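Local coordinates for bifunctional GH43-CE protein (Bacteroides eggerthii, PDB 6MLY) that probably hydrolyses xylosidic linkages of arabinoxylan through its GH43 module and carries a second, carbohydrate-esterase module, at residues S635-I648 with L714-F728. Residues are numbered along the deposited sequence; the frame is centred on the assembly and turned at random.
Sequences SLAGTTNGVKSYTI and LLNPITYIDKNDPKF. With NA (sodium ion), chain H.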
ATOM      1  N   SER A 635     -21.466 -19.109 -16.095  1.00 65.39           N
ATOM      2  CA  SER A 635     -22.552 -19.681 -16.894  1.00 65.24           C
ATOM      3  C   SER A 635     -23.791 -19.915 -16.019  1.00 65.28           C
ATOM      4  O   SER A 635     -24.885 -19.465 -16.364  1.00 65.37           O
ATOM      5  CB  SER A 635     -22.110 -20.947 -17.578  1.00 65.17           C
ATOM      6  OG  SER A 635     -21.102 -20.673 -18.540  1.00 64.73           O
ATOM      7  N   LEU A 636     -23.590 -20.607 -14.888  1.00 65.55           N
ATOM      8  CA  LEU A 636     -24.654 -20.957 -13.934  1.00 66.24           C
ATOM      9  C   LEU A 636     -25.327 -19.681 -13.414  1.00 66.47           C
ATOM     10  O   LEU A 636     -26.525 -19.680 -13.152  1.00 66.90           O
ATOM     11  CB  LEU A 636     -24.047 -21.774 -12.786  1.00 66.61           C
ATOM     12  CG  LEU A 636     -25.038 -22.371 -11.788  1.00 67.45           C
ATOM     13  CD1 LEU A 636     -25.882 -23.449 -12.447  1.00 67.52           C
ATOM     14  CD2 LEU A 636     -24.317 -22.940 -10.579  1.00 67.91           C
ATOM     15  N   ALA A 637     -24.532 -18.610 -13.262  1.00 66.26           N
ATOM     16  CA  ALA A 637     -25.024 -17.271 -12.942  1.00 66.38           C
ATOM     17  C   ALA A 637     -25.909 -16.747 -14.081  1.00 66.54           C
ATOM     18  O   ALA A 637     -26.958 -16.170 -13.827  1.00 67.09           O
ATOM     19  CB  ALA A 637     -23.862 -16.346 -12.688  1.00 66.09           C
ATOM     20  N   GLY A 638     -25.464 -16.961 -15.327  1.00 66.16           N
ATOM     21  CA  GLY A 638     -26.180 -16.560 -16.553  1.00 66.34           C
ATOM     22  C   GLY A 638     -27.583 -17.146 -16.660  1.00 67.17           C
ATOM     23  O   GLY A 638     -28.537 -16.433 -16.990  1.00 67.74           O
ATOM     24  N   THR A 639     -27.724 -18.443 -16.372  1.00 67.17           N
ATOM     25  CA  THR A 639     -28.990 -19.131 -16.621  1.00 67.42           C
ATOM     26  C   THR A 639     -29.942 -18.992 -15.423  1.00 68.15           C
ATOM     27  O   THR A 639     -31.131 -19.317 -15.557  1.00 68.74           O
ATOM     28  CB  THR A 639     -28.781 -20.598 -17.034  1.00 67.34           C
ATOM     29  OG1 THR A 639     -28.197 -21.339 -15.965  1.00 67.86           O
ATOM     30  CG2 THR A 639     -27.907 -20.745 -18.259  1.00 66.89           C
ATOM     31  N   THR A 640     -29.453 -18.491 -14.280  1.00 68.29           N
ATOM     32  CA  THR A 640     -30.252 -18.492 -13.038  1.00 69.06           C
ATOM     33  C   THR A 640     -30.694 -17.074 -12.635  1.00 69.66           C
ATOM     34  O   THR A 640     -31.186 -16.877 -11.525  1.00 70.53           O
ATOM     35  CB  THR A 640     -29.508 -19.226 -11.915  1.00 69.13           C
ATOM     36  OG1 THR A 640     -28.265 -18.569 -11.671  1.00 68.74           O
ATOM     37  CG2 THR A 640     -29.279 -20.684 -12.251  1.00 69.00           C
ATOM     38  N   ASN A 641     -30.576 -16.112 -13.558  1.00 69.42           N
ATOM     39  CA  ASN A 641     -31.209 -14.800 -13.423  1.00 70.07           C
ATOM     40  C   ASN A 641     -32.637 -14.967 -12.894  1.00 70.86           C
ATOM     41  O   ASN A 641     -33.507 -15.459 -13.598  1.00 71.09           O
ATOM     42  CB  ASN A 641     -31.254 -14.039 -14.753  1.00 70.10           C
ATOM     43  CG  ASN A 641     -29.986 -13.266 -15.053  1.00 69.94           C
ATOM     44  OD1 ASN A 641     -29.154 -13.050 -14.173  1.00 70.31           O
ATOM     45  ND2 ASN A 641     -29.839 -12.822 -16.290  1.00 69.64           N
ATOM     46  N   GLY A 642     -32.858 -14.552 -11.646  1.00 71.75           N
ATOM     47  CA  GLY A 642     -34.185 -14.472 -11.060  1.00 72.98           C
ATOM     48  C   GLY A 642     -34.597 -15.757 -10.368  1.00 73.52           C
ATOM     49  O   GLY A 642     -35.737 -15.875  -9.928  1.00 74.61           O
ATOM     50  N   VAL A 643     -33.666 -16.709 -10.246  1.00 73.29           N
ATOM     51  CA  VAL A 643     -33.944 -17.996  -9.619  1.00 73.95           C
ATOM     52  C   VAL A 643     -33.470 -17.959  -8.162  1.00 75.25           C
ATOM     53  O   VAL A 643     -32.280 -17.761  -7.892  1.00 75.40           O
ATOM     54  CB  VAL A 643     -33.273 -19.146 -10.390  1.00 73.18           C
ATOM     55  CG1 VAL A 643     -33.593 -20.497  -9.765  1.00 73.77           C
ATOM     56  CG2 VAL A 643     -33.650 -19.123 -11.863  1.00 72.57           C
ATOM     57  N   LYS A 644     -34.408 -18.161  -7.228  1.00 77.81           N
ATOM     58  CA  LYS A 644     -34.091 -18.189  -5.809  1.00 79.45           C
ATOM     59  C   LYS A 644     -33.632 -19.600  -5.429  1.00 79.98           C
ATOM     60  O   LYS A 644     -32.572 -19.761  -4.832  1.00 80.96           O
ATOM     61  CB  LYS A 644     -35.273 -17.726  -4.951  1.00 81.94           C
ATOM     62  CG  LYS A 644     -34.863 -17.223  -3.568  1.00 83.69           C
ATOM     63  CD  LYS A 644     -35.993 -17.087  -2.562  1.00 85.87           C
ATOM     64  CE  LYS A 644     -35.582 -17.470  -1.156  1.00 87.58           C
ATOM     65  NZ  LYS A 644     -35.202 -18.901  -1.062  1.00 88.25           N
ATOM     66  N   SER A 645     -34.427 -20.617  -5.782  1.00 79.89           N
ATOM     67  CA  SER A 645     -34.077 -22.013  -5.486  1.00 79.67           C
ATOM     68  C   SER A 645     -34.485 -22.933  -6.645  1.00 78.56           C
ATOM     69  O   SER A 645     -35.046 -22.482  -7.640  1.00 77.81           O
ATOM     70  CB  SER A 645     -34.692 -22.462  -4.185  1.00 81.12           C
ATOM     71  OG  SER A 645     -36.030 -22.889  -4.378  1.00 82.10           O
ATOM     72  N   TYR A 646     -34.162 -24.223  -6.497  1.00 78.15           N
ATOM     73  CA  TYR A 646     -34.572 -25.265  -7.436  1.00 77.76           C
ATOM     74  C   TYR A 646     -34.425 -26.643  -6.777  1.00 78.22           C
ATOM     75  O   TYR A 646     -33.628 -26.823  -5.860  1.00 79.24           O
ATOM     76  CB  TYR A 646     -33.760 -25.177  -8.731  1.00 76.62           C
ATOM     77  CG  TYR A 646     -34.471 -25.715  -9.945  1.00 76.08           C
ATOM     78  CD1 TYR A 646     -34.090 -26.911 -10.528  1.00 76.13           C
ATOM     79  CD2 TYR A 646     -35.534 -25.030 -10.511  1.00 76.13           C
ATOM     80  CE1 TYR A 646     -34.743 -27.410 -11.644  1.00 75.94           C
ATOM     81  CE2 TYR A 646     -36.201 -25.516 -11.625  1.00 75.88           C
ATOM     82  CZ  TYR A 646     -35.804 -26.712 -12.197  1.00 75.49           C
ATOM     83  OH  TYR A 646     -36.454 -27.205 -13.295  1.00 74.61           O
ATOM     84  N   THR A 647     -35.208 -27.607  -7.272  1.00 78.12           N
ATOM     85  CA  THR A 647     -35.306 -28.952  -6.712  1.00 78.03           C
ATOM     86  C   THR A 647     -35.340 -29.974  -7.849  1.00 76.91           C
ATOM     87  O   THR A 647     -36.271 -29.963  -8.621  1.00 76.18           O
ATOM     88  CB  THR A 647     -36.572 -29.094  -5.855  1.00 79.59           C
ATOM     89  OG1 THR A 647     -36.478 -28.133  -4.806  1.00 80.47           O
ATOM     90  CG2 THR A 647     -36.761 -30.476  -5.267  1.00 80.38           C
ATOM     91  N   ILE A 648     -34.310 -30.825  -7.939  1.00 76.46           N
ATOM     92  CA  ILE A 648     -34.339 -32.023  -8.769  1.00 76.09           C
ATOM     93  C   ILE A 648     -34.301 -33.240  -7.840  1.00 77.48           C
ATOM     94  O   ILE A 648     -33.531 -33.286  -6.898  1.00 77.70           O
ATOM     95  CB  ILE A 648     -33.195 -32.044  -9.806  1.00 75.05           C
ATOM     96  CG1 ILE A 648     -33.401 -30.982 -10.891  1.00 73.96           C
ATOM     97  CG2 ILE A 648     -33.031 -33.435 -10.408  1.00 75.18           C
ATOM     98  CD1 ILE A 648     -32.332 -30.951 -11.961  1.00 73.02           C
ATOM     99  N   LEU A 714     -28.238 -30.084 -10.607  1.00 73.96           N
ATOM    100  CA  LEU A 714     -28.584 -28.822  -9.964  1.00 73.82           C
ATOM    101  C   LEU A 714     -27.486 -27.778 -10.197  1.00 72.98           C
ATOM    102  O   LEU A 714     -27.791 -26.588 -10.243  1.00 72.64           O
ATOM    103  CB  LEU A 714     -28.824 -29.048  -8.469  1.00 74.97           C
ATOM    104  CG  LEU A 714     -30.206 -29.585  -8.097  1.00 75.89           C
ATOM    105  CD1 LEU A 714     -30.272 -29.939  -6.620  1.00 77.15           C
ATOM    106  CD2 LEU A 714     -31.298 -28.587  -8.456  1.00 75.54           C
ATOM    107  N   LEU A 715     -26.226 -28.214 -10.333  1.00 72.72           N
ATOM    108  CA  LEU A 715     -25.114 -27.270 -10.546  1.00 71.80           C
ATOM    109  C   LEU A 715     -24.796 -27.145 -12.043  1.00 70.85           C
ATOM    110  O   LEU A 715     -23.948 -26.340 -12.426  1.00 70.60           O
ATOM    111  CB  LEU A 715     -23.886 -27.676  -9.714  1.00 72.59           C
ATOM    112  CG  LEU A 715     -23.131 -28.946 -10.114  1.00 73.35           C
ATOM    113  CD1 LEU A 715     -22.130 -28.685 -11.232  1.00 72.44           C
ATOM    114  CD2 LEU A 715     -22.407 -29.520  -8.904  1.00 74.54           C
ATOM    115  N   ASN A 716     -25.498 -27.923 -12.874  1.00 70.31           N
ATOM    116  CA  ASN A 716     -25.421 -27.837 -14.332  1.00 69.22           C
ATOM    117  C   ASN A 716     -26.200 -26.612 -14.814  1.00 68.19           C
ATOM    118  O   ASN A 716     -27.412 -26.537 -14.619  1.00 68.47           O
ATOM    119  CB  ASN A 716     -25.960 -29.119 -14.974  1.00 69.65           C
ATOM    120  CG  ASN A 716     -25.864 -29.139 -16.484  1.00 69.25           C
ATOM    121  OD1 ASN A 716     -25.728 -28.099 -17.125  1.00 68.46           O
ATOM    122  ND2 ASN A 716     -25.938 -30.328 -17.060  1.00 69.58           N
ATOM    123  N   PRO A 717     -25.547 -25.625 -15.472  1.00 67.18           N
ATOM    124  CA  PRO A 717     -26.246 -24.446 -15.987  1.00 66.68           C
ATOM    125  C   PRO A 717     -27.365 -24.743 -17.002  1.00 66.56           C
ATOM    126  O   PRO A 717     -28.340 -23.996 -17.054  1.00 66.80           O
ATOM    127  CB  PRO A 717     -25.150 -23.615 -16.678  1.00 66.10           C
ATOM    128  CG  PRO A 717     -23.848 -24.126 -16.107  1.00 66.34           C
ATOM    129  CD  PRO A 717     -24.102 -25.572 -15.736  1.00 66.95           C
ATOM    130  N   ILE A 718     -27.213 -25.814 -17.793  1.00 66.60           N
ATOM    131  CA  ILE A 718     -28.186 -26.198 -18.841  1.00 66.61           C
ATOM    132  C   ILE A 718     -29.602 -26.258 -18.242  1.00 67.03           C
ATOM    133  O   ILE A 718     -30.550 -25.779 -18.849  1.00 66.95           O
ATOM    134  CB  ILE A 718     -27.783 -27.522 -19.536  1.00 66.75           C
ATOM    135  CG1 ILE A 718     -26.593 -27.325 -20.483  1.00 66.47           C
ATOM    136  CG2 ILE A 718     -28.970 -28.150 -20.251  1.00 66.82           C
ATOM    137  CD1 ILE A 718     -26.116 -28.590 -21.174  1.00 66.79           C
ATOM    138  N   THR A 719     -29.721 -26.836 -17.044  1.00 67.38           N
ATOM    139  CA  THR A 719     -30.987 -26.991 -16.326  1.00 68.31           C
ATOM    140  C   THR A 719     -31.861 -25.729 -16.423  1.00 68.25           C
ATOM    141  O   THR A 719     -33.073 -25.843 -16.558  1.00 68.78           O
ATOM    142  CB  THR A 719     -30.727 -27.346 -14.855  1.00 69.04           C
ATOM    143  OG1 THR A 719     -29.948 -28.543 -14.848  1.00 70.33           O
ATOM    144  CG2 THR A 719     -31.985 -27.549 -14.036  1.00 69.53           C
ATOM    145  N   TYR A 720     -31.249 -24.541 -16.351  1.00 68.09           N
ATOM    146  CA  TYR A 720     -31.963 -23.291 -16.057  1.00 68.15           C
ATOM    147  C   TYR A 720     -32.074 -22.382 -17.293  1.00 68.00           C
ATOM    148  O   TYR A 720     -32.374 -21.192 -17.144  1.00 67.89           O
ATOM    149  CB  TYR A 720     -31.252 -22.556 -14.913  1.00 68.09           C
ATOM    150  CG  TYR A 720     -30.943 -23.409 -13.704  1.00 68.29           C
ATOM    151  CD1 TYR A 720     -31.893 -23.616 -12.716  1.00 68.95           C
ATOM    152  CD2 TYR A 720     -29.708 -24.018 -13.548  1.00 68.02           C
ATOM    153  CE1 TYR A 720     -31.629 -24.411 -11.613  1.00 69.39           C
ATOM    154  CE2 TYR A 720     -29.427 -24.812 -12.449  1.00 68.44           C
ATOM    155  CZ  TYR A 720     -30.391 -25.009 -11.476  1.00 69.16           C
ATOM    156  OH  TYR A 720     -30.138 -25.787 -10.386  1.00 69.50           O
ATOM    157  N   ILE A 721     -31.846 -22.927 -18.497  1.00 67.69           N
ATOM    158  CA  ILE A 721     -31.869 -22.141 -19.752  1.00 67.51           C
ATOM    159  C   ILE A 721     -33.320 -21.859 -20.168  1.00 68.25           C
ATOM    160  O   ILE A 721     -34.165 -22.756 -20.187  1.00 68.84           O
ATOM    161  CB  ILE A 721     -31.123 -22.853 -20.898  1.00 67.30           C
ATOM    162  CG1 ILE A 721     -29.662 -23.148 -20.561  1.00 67.07           C
ATOM    163  CG2 ILE A 721     -31.243 -22.046 -22.184  1.00 67.41           C
ATOM    164  CD1 ILE A 721     -28.975 -24.035 -21.581  1.00 67.16           C
ATOM    165  N   ASP A 722     -33.576 -20.610 -20.570  1.00 68.68           N
ATOM    166  CA  ASP A 722     -34.867 -20.188 -21.079  1.00 69.41           C
ATOM    167  C   ASP A 722     -34.628 -19.058 -22.089  1.00 69.44           C
ATOM    168  O   ASP A 722     -33.488 -18.665 -22.313  1.00 69.48           O
ATOM    169  CB  ASP A 722     -35.803 -19.820 -19.924  1.00 70.32           C
ATOM    170  CG  ASP A 722     -35.514 -18.471 -19.295  1.00 71.43           C
ATOM    171  OD1 ASP A 722     -34.947 -18.446 -18.175  1.00 71.51           O
ATOM    172  OD2 ASP A 722     -35.870 -17.457 -19.924  1.00 72.47           O
ATOM    173  N   LYS A 723     -35.713 -18.537 -22.669  1.00 69.66           N
ATOM    174  CA  LYS A 723     -35.664 -17.611 -23.813  1.00 69.42           C
ATOM    175  C   LYS A 723     -35.153 -16.233 -23.357  1.00 68.91           C
ATOM    176  O   LYS A 723     -34.549 -15.498 -24.144  1.00 68.10           O
ATOM    177  CB  LYS A 723     -37.045 -17.473 -24.473  1.00 70.11           C
ATOM    178  CG  LYS A 723     -37.922 -18.723 -24.507  1.00 70.91           C
ATOM    179  CD  LYS A 723     -37.416 -19.813 -25.434  1.00 71.48           C
ATOM    180  CE  LYS A 723     -38.166 -21.126 -25.293  1.00 71.79           C
ATOM    181  NZ  LYS A 723     -37.877 -22.057 -26.410  1.00 71.80           N
ATOM    182  N   ASN A 724     -35.396 -15.892 -22.083  1.00 68.83           N
ATOM    183  CA  ASN A 724     -35.192 -14.533 -21.546  1.00 68.95           C
ATOM    184  C   ASN A 724     -33.906 -14.445 -20.704  1.00 68.68           C
ATOM    185  O   ASN A 724     -33.629 -13.404 -20.104  1.00 68.92           O
ATOM    186  CB  ASN A 724     -36.421 -14.086 -20.753  1.00 69.74           C
ATOM    187  CG  ASN A 724     -37.699 -14.217 -21.555  1.00 70.30           C
ATOM    188  OD1 ASN A 724     -38.667 -14.825 -21.102  1.00 70.98           O
ATOM    189  ND2 ASN A 724     -37.707 -13.661 -22.755  1.00 70.51           N
ATOM    190  N   ASP A 725     -33.122 -15.532 -20.681  1.00 68.40           N
ATOM    191  CA  ASP A 725     -31.767 -15.547 -20.140  1.00 67.99           C
ATOM    192  C   ASP A 725     -30.891 -14.678 -21.044  1.00 67.42           C
ATOM    193  O   ASP A 725     -31.322 -14.285 -22.122  1.00 67.95           O
ATOM    194  CB  ASP A 725     -31.254 -16.986 -19.989  1.00 67.99           C
ATOM    195  CG  ASP A 725     -31.922 -17.774 -18.868  1.00 68.25           C
ATOM    196  OD1 ASP A 725     -32.796 -17.210 -18.171  1.00 68.99           O
ATOM    197  OD2 ASP A 725     -31.558 -18.945 -18.680  1.00 68.21           O
ATOM    198  N   PRO A 726     -29.663 -14.291 -20.624  1.00 66.46           N
ATOM    199  CA  PRO A 726     -28.799 -13.452 -21.457  1.00 66.12           C
ATOM    200  C   PRO A 726     -28.181 -14.174 -22.665  1.00 65.95           C
ATOM    201  O   PRO A 726     -28.267 -15.390 -22.777  1.00 66.32           O
ATOM    202  CB  PRO A 726     -27.670 -13.019 -20.506  1.00 65.71           C
ATOM    203  CG  PRO A 726     -28.170 -13.371 -19.122  1.00 65.96           C
ATOM    204  CD  PRO A 726     -29.060 -14.575 -19.314  1.00 66.30           C
ATOM    205  N   LYS A 727     -27.549 -13.392 -23.546  1.00 66.09           N
ATOM    206  CA  LYS A 727     -26.742 -13.902 -24.650  1.00 66.35           C
ATOM    207  C   LYS A 727     -25.423 -14.458 -24.101  1.00 66.28           C
ATOM    208  O   LYS A 727     -24.838 -13.880 -23.186  1.00 66.16           O
ATOM    209  CB  LYS A 727     -26.467 -12.788 -25.666  1.00 67.04           C
ATOM    210  CG  LYS A 727     -27.240 -12.892 -26.971  1.00 67.61           C
ATOM    211  CD  LYS A 727     -28.734 -12.713 -26.838  1.00 68.36           C
ATOM    212  CE  LYS A 727     -29.494 -13.347 -27.986  1.00 69.03           C
ATOM    213  NZ  LYS A 727     -29.061 -12.829 -29.309  1.00 69.64           N
ATOM    214  N   PHE A 728     -24.956 -15.568 -24.684  1.00 66.05           N
ATOM    215  CA  PHE A 728     -23.725 -16.237 -24.265  1.00 66.04           C
ATOM    216  C   PHE A 728     -22.704 -16.241 -25.405  1.00 66.56           C
ATOM    217  O   PHE A 728     -23.065 -16.149 -26.564  1.00 67.46           O
ATOM    218  CB  PHE A 728     -24.018 -17.676 -23.837  1.00 65.90           C
ATOM    219  CG  PHE A 728     -24.676 -17.793 -22.488  1.00 65.82           C
ATOM    220  CD1 PHE A 728     -26.029 -17.542 -22.337  1.00 66.01           C
ATOM    221  CD2 PHE A 728     -23.937 -18.139 -21.366  1.00 65.68           C
ATOM    222  CE1 PHE A 728     -26.631 -17.643 -21.093  1.00 66.30           C
ATOM    223  CE2 PHE A 728     -24.538 -18.228 -20.120  1.00 65.75           C
ATOM    224  CZ  PHE A 728     -25.883 -17.979 -19.986  1.00 66.16           C
TER
HETATM  225 NA    NA H 904     -33.374 -19.289 -16.451  1.00 40.86          NA
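T639 and Y720 meet at a sodium ion, each giving its backbone carbonyl: T639 O lies 2.4 Å and Y720 O 2.3 Å from the metal. D722 adds OD1, and D725 turns both carboxylate oxygens to the ion at longer range, its OD1 at 2.8 Å. The positive ion probably offsets the repulsion among these oxygens, which all face it. Beside it, T639 OG1 sits between its own backbone N and carbonyl carbon (chi1 65°), from where it donates to P717 O at 2.9 Å; Y720 N donates to the same oxygen.

The ring of Y720 carries the apolar part. T640 CG2 makes a CH-pi contact over one face, 3.8 Å from the centroid, T719 CB lies against the opposite face, and L636 CD1 touches CE2. The edge of Y720 points into the face of Y646 in a T-shaped pair, planes at 72°, while its OH reaches L714 O in a hydrogen bond modelled very short, so its exact length is doubtful. A leucine in place of Y720 would probably leave the Y646 face without its edge-on partner and the T640 methyl without a ring face to lie on. Further along, L714 CD2 touches both the edge of the Y646 ring, near its plane, and I648 CG1, and F728 CZ packs on G638 CA.

The sodium site joins the end of helix 629-639 to the loop leading into parallel strand 727-733, within an alpha/beta-hydrolase fold consistent with the esterase module.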